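Local coordinates for periplasmic oligopeptide-binding protein (PDB 3ZS6) that probably binds oligopeptides in the periplasm as the solute-binding component of an ABC transport system for peptide uptake, at residues Ile103-Ala111 and Lys137-Leu148; Leu306-Val314 and Asn411-Ile420. All coordinates share one frame; numbering follows the deposited sequence.

Contact 1 (Ile103-Ala111 and Lys137-Leu148); sequences ILVEFVKNA and KTEVPVSYFPEL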
loop_
_atom_site.group_PDB
_atom_site.type_symbol
_atom_site.label_atom_id
_atom_site.label_comp_id
_atom_site.label_asym_id
_atom_site.label_seq_id
_atom_site.Cartn_x
_atom_site.Cartn_y
_atom_site.Cartn_z
ATOM N N ILE A 103 2.683 10.622 5.094
ATOM C CA ILE A 103 1.223 10.710 5.025
ATOM C C ILE A 103 0.525 10.195 6.289
ATOM O O ILE A 103 -0.480 10.763 6.717
ATOM C CB ILE A 103 0.650 9.987 3.783
ATOM C CG1 ILE A 103 1.109 8.524 3.754
ATOM C CG2 ILE A 103 1.065 10.724 2.494
ATOM C CD1 ILE A 103 0.479 7.691 2.648
ATOM N N LEU A 104 1.051 9.130 6.891
ATOM C CA LEU A 104 0.402 8.545 8.066
ATOM C C LEU A 104 0.477 9.427 9.313
ATOM O O LEU A 104 -0.447 9.436 10.123
ATOM C CB LEU A 104 0.962 7.146 8.382
ATOM C CG LEU A 104 0.476 6.030 7.457
ATOM C CD1 LEU A 104 0.977 4.665 7.931
ATOM C CD2 LEU A 104 -1.036 6.045 7.357
ATOM N N VAL A 105 1.567 10.170 9.464
ATOM C CA VAL A 105 1.715 11.033 10.628
ATOM C C VAL A 105 1.073 12.394 10.361
ATOM O O VAL A 105 0.931 13.224 11.256
ATOM C CB VAL A 105 3.196 11.196 11.025
ATOM C CG1 VAL A 105 3.890 12.186 10.091
ATOM C CG2 VAL A 105 3.312 11.638 12.480
ATOM N N GLU A 106 0.650 12.601 9.123
ATOM C CA GLU A 106 0.113 13.890 8.710
ATOM C C GLU A 106 -1.159 14.279 9.470
ATOM O O GLU A 106 -1.467 15.466 9.594
ATOM C CB GLU A 106 -0.142 13.896 7.201
ATOM C CG GLU A 106 0.203 15.195 6.505
ATOM C CD GLU A 106 0.108 15.076 4.992
ATOM O OE1 GLU A 106 0.959 14.384 4.396
ATOM O OE2 GLU A 106 -0.822 15.665 4.402
ATOM N N PHE A 107 -1.893 13.292 9.981
ATOM C CA PHE A 107 -3.119 13.585 10.728
ATOM C C PHE A 107 -2.798 14.160 12.108
ATOM O O PHE A 107 -3.647 14.788 12.743
ATOM C CB PHE A 107 -3.993 12.336 10.896
ATOM C CG PHE A 107 -4.551 11.793 9.611
ATOM C CD1 PHE A 107 -4.138 12.289 8.385
ATOM C CD2 PHE A 107 -5.501 10.781 9.633
ATOM C CE1 PHE A 107 -4.656 11.779 7.203
ATOM C CE2 PHE A 107 -6.025 10.271 8.457
ATOM C CZ PHE A 107 -5.602 10.771 7.241
ATOM N N VAL A 108 -1.572 13.937 12.573
ATOM C CA VAL A 108 -1.178 14.398 13.898
ATOM C C VAL A 108 -0.946 15.909 13.940
ATOM O O VAL A 108 -0.463 16.509 12.977
ATOM C CB VAL A 108 0.058 13.649 14.412
ATOM C CG1 VAL A 108 0.405 14.100 15.823
ATOM C CG2 VAL A 108 -0.198 12.145 14.380
ATOM N N LYS A 109 -1.302 16.509 15.072
ATOM C CA LYS A 109 -1.260 17.952 15.247
ATOM C C LYS A 109 0.123 18.521 14.951
ATOM O O LYS A 109 1.132 18.044 15.481
ATOM C CB LYS A 109 -1.709 18.324 16.666
ATOM C CG LYS A 109 -1.924 19.806 16.890
ATOM C CD LYS A 109 -2.933 20.369 15.898
ATOM C CE LYS A 109 -3.365 21.778 16.280
ATOM N NZ LYS A 109 -4.185 21.780 17.527
ATOM N N ASN A 110 0.155 19.517 14.073
ATOM C CA ASN A 110 1.387 20.193 13.683
ATOM C C ASN A 110 2.251 19.452 12.660
ATOM O O ASN A 110 3.240 19.996 12.179
ATOM C CB ASN A 110 2.226 20.531 14.916
ATOM C CG ASN A 110 1.616 21.641 15.747
ATOM O OD1 ASN A 110 0.831 22.448 15.251
ATOM N ND2 ASN A 110 1.976 21.688 17.019
ATOM N N ALA A 111 1.885 18.218 12.331
ATOM C CA ALA A 111 2.697 17.419 11.404
ATOM C C ALA A 111 2.974 18.128 10.068
ATOM O O ALA A 111 4.113 18.133 9.587
ATOM C CB ALA A 111 2.067 16.044 11.168
ATOM N N LYS A 137 -2.783 14.191 19.692
ATOM C CA LYS A 137 -3.684 15.233 19.214
ATOM C C LYS A 137 -3.675 15.216 17.692
ATOM O O LYS A 137 -2.606 15.185 17.087
ATOM C CB LYS A 137 -3.219 16.607 19.702
ATOM C CG LYS A 137 -3.215 16.778 21.217
ATOM C CD LYS A 137 -4.545 17.311 21.719
ATOM C CE LYS A 137 -4.489 17.577 23.212
ATOM N NZ LYS A 137 -5.780 18.104 23.718
ATOM N N THR A 138 -4.854 15.235 17.078
ATOM C CA THR A 138 -4.964 15.256 15.622
ATOM C C THR A 138 -5.453 16.617 15.144
ATOM O O THR A 138 -6.131 17.329 15.886
ATOM C CB THR A 138 -5.930 14.173 15.103
ATOM O OG1 THR A 138 -7.209 14.332 15.732
ATOM C CG2 THR A 138 -5.388 12.781 15.403
ATOM N N GLU A 139 -5.110 16.968 13.904
ATOM C CA GLU A 139 -5.491 18.260 13.320
ATOM C C GLU A 139 -7.002 18.398 13.201
ATOM O O GLU A 139 -7.553 19.469 13.412
ATOM C CB GLU A 139 -4.865 18.429 11.932
ATOM C CG GLU A 139 -3.353 18.557 11.929
ATOM C CD GLU A 139 -2.876 19.947 12.308
ATOM O OE1 GLU A 139 -3.728 20.809 12.609
ATOM O OE2 GLU A 139 -1.648 20.178 12.301
ATOM N N VAL A 140 -7.658 17.306 12.829
ATOM C CA VAL A 140 -9.108 17.256 12.726
ATOM C C VAL A 140 -9.554 15.938 13.338
ATOM O O VAL A 140 -8.741 15.044 13.534
ATOM C CB VAL A 140 -9.573 17.296 11.262
ATOM C CG1 VAL A 140 -9.228 18.635 10.629
ATOM C CG2 VAL A 140 -8.938 16.154 10.472
ATOM N N PRO A 141 -10.848 15.810 13.651
ATOM C CA PRO A 141 -11.274 14.539 14.247
ATOM C C PRO A 141 -11.141 13.361 13.280
ATOM O O PRO A 141 -11.503 13.465 12.105
ATOM C CB PRO A 141 -12.741 14.793 14.632
ATOM C CG PRO A 141 -13.144 16.045 13.892
ATOM C CD PRO A 141 -11.896 16.843 13.698
ATOM N N VAL A 142 -10.606 12.253 13.790
ATOM C CA VAL A 142 -10.405 11.038 13.008
ATOM C C VAL A 142 -10.937 9.855 13.811
ATOM O O VAL A 142 -10.322 9.431 14.788
ATOM C CB VAL A 142 -8.905 10.808 12.695
ATOM C CG1 VAL A 142 -8.706 9.524 11.876
ATOM C CG2 VAL A 142 -8.314 12.014 11.976
ATOM N N SER A 143 -12.075 9.316 13.397
ATOM C CA SER A 143 -12.782 8.334 14.215
ATOM C C SER A 143 -12.093 6.971 14.212
ATOM O O SER A 143 -12.324 6.152 15.094
ATOM C CB SER A 143 -14.231 8.190 13.742
ATOM O OG SER A 143 -14.282 7.600 12.452
ATOM N N TYR A 144 -11.255 6.737 13.207
ATOM C CA TYR A 144 -10.631 5.440 12.998
ATOM C C TYR A 144 -9.122 5.496 13.247
ATOM O O TYR A 144 -8.374 4.613 12.816
ATOM C CB TYR A 144 -10.897 4.970 11.567
ATOM C CG TYR A 144 -10.587 6.026 10.516
ATOM C CD1 TYR A 144 -9.304 6.165 10.001
ATOM C CD2 TYR A 144 -11.581 6.885 10.051
ATOM C CE1 TYR A 144 -9.014 7.126 9.047
ATOM C CE2 TYR A 144 -11.310 7.850 9.101
ATOM C CZ TYR A 144 -10.026 7.968 8.599
ATOM O OH TYR A 144 -9.755 8.931 7.653
ATOM N N PHE A 145 -8.673 6.527 13.953
ATOM C CA PHE A 145 -7.242 6.740 14.099
ATOM C C PHE A 145 -6.452 5.494 14.511
ATOM O O PHE A 145 -5.333 5.290 14.045
ATOM C CB PHE A 145 -6.918 7.918 15.027
ATOM C CG PHE A 145 -5.453 8.245 15.063
ATOM C CD1 PHE A 145 -4.830 8.789 13.945
ATOM C CD2 PHE A 145 -4.684 7.954 16.182
ATOM C CE1 PHE A 145 -3.468 9.068 13.950
ATOM C CE2 PHE A 145 -3.322 8.230 16.197
ATOM C CZ PHE A 145 -2.708 8.786 15.068
ATOM N N PRO A 146 -7.021 4.651 15.386
ATOM C CA PRO A 146 -6.207 3.497 15.788
ATOM C C PRO A 146 -5.796 2.577 14.627
ATOM O O PRO A 146 -4.736 1.960 14.719
ATOM C CB PRO A 146 -7.105 2.770 16.804
ATOM C CG PRO A 146 -7.951 3.873 17.395
ATOM C CD PRO A 146 -8.224 4.809 16.227
ATOM N N GLU A 147 -6.599 2.493 13.566
ATOM C CA GLU A 147 -6.232 1.701 12.387
ATOM C C GLU A 147 -4.883 2.109 11.806
ATOM O O GLU A 147 -4.098 1.256 11.382
ATOM C CB GLU A 147 -7.291 1.821 11.283
ATOM C CG GLU A 147 -8.503 0.943 11.476
ATOM C CD GLU A 147 -9.483 1.042 10.317
ATOM O OE1 GLU A 147 -9.192 0.496 9.227
ATOM O OE2 GLU A 147 -10.552 1.653 10.506
ATOM N N LEU A 148 -4.632 3.417 11.763
ATOM C CA LEU A 148 -3.394 3.933 11.194
ATOM C C LEU A 148 -2.166 3.462 11.967
ATOM O O LEU A 148 -1.125 3.176 11.372
ATOM C CB LEU A 148 -3.415 5.471 11.126
ATOM C CG LEU A 148 -4.167 6.099 9.942
ATOM C CD1 LEU A 148 -5.662 5.837 10.040
ATOM C CD2 LEU A 148 -3.889 7.596 9.851
HETATM O O HOH W 1 -0.875 18.287 10.208
#
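Glu139 reaches from the loop after strand 133-137 to the backbone of residues 107-110. Its CB lies 3.9 Å from Phe107 O, CG passes beside Val108 O, and there the chain bends (chi2 -79°). The bend carries the carboxylate to the N-H of Asn110, whose N donates to Glu139 OE2 at 2.6 Å, from above the carboxylate plane. Water 1 joins OE2 to Glu106 O, while OE1 lies against CD of Lys109, which crosses the glutamate chain at about a right angle.

The backbones meet in a single beta bridge between Val108 and Thr138. Glu139 N donates to Phe107 O at 2.9 Å, and Lys109 N donates to Lys137 O at 2.7 Å. Thr138 OG1 hydrogen-bonds forward to Val140 O, two residues on, within the same segment.

Farther along, Leu148 CD2 packs 3.6 Å from CD2 of the Phe107 ring. Val142 CG2 touches Phe107 CD2 at 3.9 Å, and the Tyr144 hydroxyl lies near CE2. CD2 of Leu104 adds to this apolar patch at 4.1 Å from Leu148 CG.

The contact thus fastens the loop between helices 82-93 and 111-115 to the segment joining strand 133-137 to helix 145-148. Trp89 of helix 82-93 packs on Val108 and Phe145, and Phe66 of strand 63-68 also touches Phe145.

Contact 2 (Leu306-Val314 and Asn411-Ile420); sequences LMPKGVKGV and NDAMTFFDLI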
loop_
_atom_site.group_PDB
_atom_site.type_symbol
_atom_site.label_atom_id
_atom_site.label_comp_id
_atom_site.label_asym_id
_atom_site.label_seq_id
_atom_site.Cartn_x
_atom_site.Cartn_y
_atom_site.Cartn_z
ATOM N N LEU A 306 -10.155 5.829 -8.212
ATOM C CA LEU A 306 -9.285 5.260 -7.180
ATOM C C LEU A 306 -10.035 4.454 -6.118
ATOM O O LEU A 306 -9.468 3.540 -5.523
ATOM C CB LEU A 306 -8.469 6.365 -6.494
ATOM C CG LEU A 306 -7.502 7.177 -7.364
ATOM C CD1 LEU A 306 -6.861 8.307 -6.545
ATOM C CD2 LEU A 306 -6.434 6.278 -7.984
ATOM N N MET A 307 -11.295 4.804 -5.865
ATOM C CA MET A 307 -12.067 4.166 -4.798
ATOM C C MET A 307 -12.643 2.820 -5.233
ATOM O O MET A 307 -13.505 2.766 -6.108
ATOM C CB MET A 307 -13.221 5.071 -4.327
ATOM C CG MET A 307 -12.823 6.477 -3.903
ATOM S SD MET A 307 -11.815 6.517 -2.406
ATOM C CE MET A 307 -11.262 8.218 -2.451
ATOM N N PRO A 308 -12.187 1.726 -4.604
ATOM C CA PRO A 308 -12.792 0.419 -4.889
ATOM C C PRO A 308 -14.214 0.389 -4.340
ATOM O O PRO A 308 -14.474 1.008 -3.309
ATOM C CB PRO A 308 -11.912 -0.570 -4.106
ATOM C CG PRO A 308 -10.710 0.214 -3.640
ATOM C CD PRO A 308 -11.139 1.650 -3.575
ATOM N N LYS A 309 -15.131 -0.292 -5.018
ATOM C CA LYS A 309 -16.474 -0.430 -4.475
ATOM C C LYS A 309 -16.368 -1.091 -3.102
ATOM O O LYS A 309 -15.659 -2.086 -2.941
ATOM C CB LYS A 309 -17.355 -1.263 -5.407
ATOM C CG LYS A 309 -18.769 -1.483 -4.884
ATOM C CD LYS A 309 -19.548 -2.469 -5.746
ATOM C CE LYS A 309 -19.787 -1.930 -7.149
ATOM N NZ LYS A 309 -20.692 -2.824 -7.933
ATOM N N GLY A 310 -17.043 -0.526 -2.108
ATOM C CA GLY A 310 -17.029 -1.106 -0.777
ATOM C C GLY A 310 -16.208 -0.363 0.265
ATOM O O GLY A 310 -16.385 -0.578 1.462
ATOM N N VAL A 311 -15.304 0.508 -0.174
ATOM C CA VAL A 311 -14.494 1.258 0.775
ATOM C C VAL A 311 -15.353 2.269 1.542
ATOM O O VAL A 311 -16.168 2.973 0.954
ATOM C CB VAL A 311 -13.326 1.979 0.081
ATOM C CG1 VAL A 311 -13.840 3.165 -0.751
ATOM C CG2 VAL A 311 -12.301 2.435 1.110
ATOM N N LYS A 312 -15.171 2.328 2.858
ATOM C CA LYS A 312 -15.918 3.263 3.692
ATOM C C LYS A 312 -15.568 4.725 3.390
ATOM O O LYS A 312 -14.450 5.038 2.991
ATOM C CB LYS A 312 -15.657 2.974 5.170
ATOM C CG LYS A 312 -16.116 1.609 5.639
ATOM C CD LYS A 312 -15.658 1.367 7.064
ATOM C CE LYS A 312 -15.873 -0.085 7.486
ATOM N NZ LYS A 312 -17.313 -0.448 7.594
ATOM N N GLY A 313 -16.526 5.621 3.591
ATOM C CA GLY A 313 -16.267 7.044 3.432
ATOM C C GLY A 313 -16.687 7.680 2.112
ATOM O O GLY A 313 -16.715 8.905 2.005
ATOM N N VAL A 314 -16.986 6.875 1.096
ATOM C CA VAL A 314 -17.622 7.410 -0.112
ATOM C C VAL A 314 -18.905 6.655 -0.414
ATOM O O VAL A 314 -19.093 5.534 0.048
ATOM C CB VAL A 314 -16.702 7.371 -1.353
ATOM C CG1 VAL A 314 -15.566 8.365 -1.195
ATOM C CG2 VAL A 314 -16.176 5.947 -1.600
ATOM N N ASN A 411 -9.408 1.249 6.344
ATOM C CA ASN A 411 -10.651 1.171 5.590
ATOM C C ASN A 411 -11.416 2.478 5.618
ATOM O O ASN A 411 -12.449 2.594 6.272
ATOM C CB ASN A 411 -11.535 0.018 6.083
ATOM C CG ASN A 411 -12.746 -0.213 5.187
ATOM O OD1 ASN A 411 -13.039 0.584 4.290
ATOM N ND2 ASN A 411 -13.459 -1.306 5.431
ATOM N N ASP A 412 -10.880 3.470 4.918
ATOM C CA ASP A 412 -11.572 4.729 4.717
ATOM C C ASP A 412 -11.051 5.396 3.455
ATOM O O ASP A 412 -9.876 5.251 3.101
ATOM C CB ASP A 412 -11.405 5.662 5.914
ATOM C CG ASP A 412 -12.142 6.974 5.721
ATOM O OD1 ASP A 412 -13.387 6.968 5.822
ATOM O OD2 ASP A 412 -11.483 8.007 5.448
ATOM N N ALA A 413 -11.926 6.132 2.779
ATOM C CA ALA A 413 -11.578 6.737 1.496
ATOM C C ALA A 413 -10.330 7.619 1.569
ATOM O O ALA A 413 -9.661 7.832 0.557
ATOM C CB ALA A 413 -12.766 7.531 0.939
ATOM N N MET A 414 -10.022 8.134 2.758
ATOM C CA MET A 414 -8.882 9.036 2.919
ATOM C C MET A 414 -7.557 8.415 2.456
ATOM O O MET A 414 -6.668 9.124 2.002
ATOM C CB MET A 414 -8.755 9.521 4.373
ATOM C CG MET A 414 -9.707 10.669 4.748
ATOM S SD MET A 414 -9.635 12.112 3.649
ATOM C CE MET A 414 -8.044 12.807 4.058
ATOM N N THR A 415 -7.413 7.101 2.585
ATOM C CA THR A 415 -6.153 6.467 2.197
ATOM C C THR A 415 -5.878 6.645 0.699
ATOM O O THR A 415 -4.723 6.753 0.278
ATOM C CB THR A 415 -6.089 4.977 2.587
ATOM O OG1 THR A 415 -4.809 4.441 2.228
ATOM C CG2 THR A 415 -7.189 4.172 1.898
ATOM N N PHE A 416 -6.936 6.695 -0.102
ATOM C CA PHE A 416 -6.768 6.849 -1.545
ATOM C C PHE A 416 -6.529 8.315 -1.919
ATOM O O PHE A 416 -5.838 8.620 -2.903
ATOM C CB PHE A 416 -7.956 6.239 -2.296
ATOM C CG PHE A 416 -7.993 4.735 -2.237
ATOM C CD1 PHE A 416 -7.152 3.974 -3.041
ATOM C CD2 PHE A 416 -8.833 4.080 -1.349
ATOM C CE1 PHE A 416 -7.170 2.587 -2.987
ATOM C CE2 PHE A 416 -8.850 2.692 -1.280
ATOM C CZ PHE A 416 -8.016 1.946 -2.095
ATOM N N PHE A 417 -7.076 9.228 -1.120
ATOM C CA PHE A 417 -6.785 10.644 -1.315
ATOM C C PHE A 417 -5.293 10.971 -1.128
ATOM O O PHE A 417 -4.818 11.984 -1.633
ATOM C CB PHE A 417 -7.674 11.536 -0.429
ATOM C CG PHE A 417 -9.065 11.779 -1.000
ATOM C CD1 PHE A 417 -9.245 12.587 -2.115
ATOM C CD2 PHE A 417 -10.192 11.218 -0.399
ATOM C CE1 PHE A 417 -10.524 12.816 -2.642
ATOM C CE2 PHE A 417 -11.470 11.442 -0.908
ATOM C CZ PHE A 417 -11.637 12.239 -2.040
ATOM N N ASP A 418 -4.555 10.116 -0.421
ATOM C CA ASP A 418 -3.105 10.297 -0.295
ATOM C C ASP A 418 -2.402 10.272 -1.655
ATOM O O ASP A 418 -1.255 10.706 -1.778
ATOM C CB ASP A 418 -2.484 9.239 0.628
ATOM C CG ASP A 418 -2.692 9.548 2.104
ATOM O OD1 ASP A 418 -2.855 10.739 2.445
ATOM O OD2 ASP A 418 -2.679 8.605 2.924
ATOM N N LEU A 419 -3.082 9.760 -2.674
ATOM C CA LEU A 419 -2.501 9.694 -4.022
ATOM C C LEU A 419 -2.661 10.978 -4.831
ATOM O O LEU A 419 -1.962 11.176 -5.829
ATOM C CB LEU A 419 -3.137 8.557 -4.820
ATOM C CG LEU A 419 -2.986 7.154 -4.245
ATOM C CD1 LEU A 419 -3.761 6.155 -5.102
ATOM C CD2 LEU A 419 -1.503 6.775 -4.134
ATOM N N ILE A 420 -3.581 11.845 -4.418
ATOM C CA ILE A 420 -3.940 12.993 -5.244
ATOM C C ILE A 420 -3.980 14.340 -4.516
ATOM O O ILE A 420 -4.129 15.377 -5.162
ATOM C CB ILE A 420 -5.296 12.771 -5.950
ATOM C CG1 ILE A 420 -6.347 12.288 -4.945
ATOM C CG2 ILE A 420 -5.149 11.763 -7.090
ATOM C CD1 ILE A 420 -7.779 12.346 -5.475
#
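Met307 sets off with CG anti to its carbonyl carbon (chi1 -54°) and bends at chi2 (-67°), which carries its thioether to Ala413, Phe416 and Phe417; Asn411, with CG anti to the backbone N (chi1 -172°), presents its amide to Lys312. The Met307 methyl sits over the face of the Phe417 ring, CE 4.0 Å from the centroid, a CH-pi contact. Met307 SD lies 3.6 Å from Ala413 CB and makes an oblique Met-aromatic contact with Phe416.

One face of the Phe416 ring receives Leu306 O, 3.4 Å from CD1, and Pro308 CD, 3.4 Å from CE2; Val311 CG2 comes to the ring edge. Leu306 CD1 and Ile420 CG2 meet tip to tip at 3.9 Å.

At the other end Lys312 N donates to Asn411 OD1 at 3.1 Å, an almost straight bond, and the lysine chain crosses the amide, CE close to ND2. A weak bond runs from Ala413 N to Lys312 O. Asp412 OD2 accepts from Met414 N at 3.1 Å, capping the start of helix 414-417, and also pairs with Arg452.

This buried contact packs the loop after strand 301-302 onto helix 414-417. Thr261 of strand 260-266 touches Pro308 and Phe416, while helix 449-464 brings His460 against Met307 and Thr457 against Val314.

Overall arrangement
From the N terminus, contact 1 comes first: it closes a short loop, 25 residues between its segments, that carries most of helix 111-115, strand 126-128 and nearly all of strand 133-137 of the antiparallel five-stranded sheet. Contact 2 opens later and closes a longer excursion of 96 residues, running through helices 327-340, 359-376 and 387-395 and strands 350-356, 379-385 and 401-407. The two are in series, neither nested nor crossed, with centres 16 Å apart. They nevertheless touch: Glu147 OE1 probably accepts from Asn411 N, and Ile103 packs on Asp418. Segments 103-111 and 137-148 near the five-stranded sheet are thereby joined to segment 411-420, which follows strand 401-407 of the seven-stranded mixed sheet.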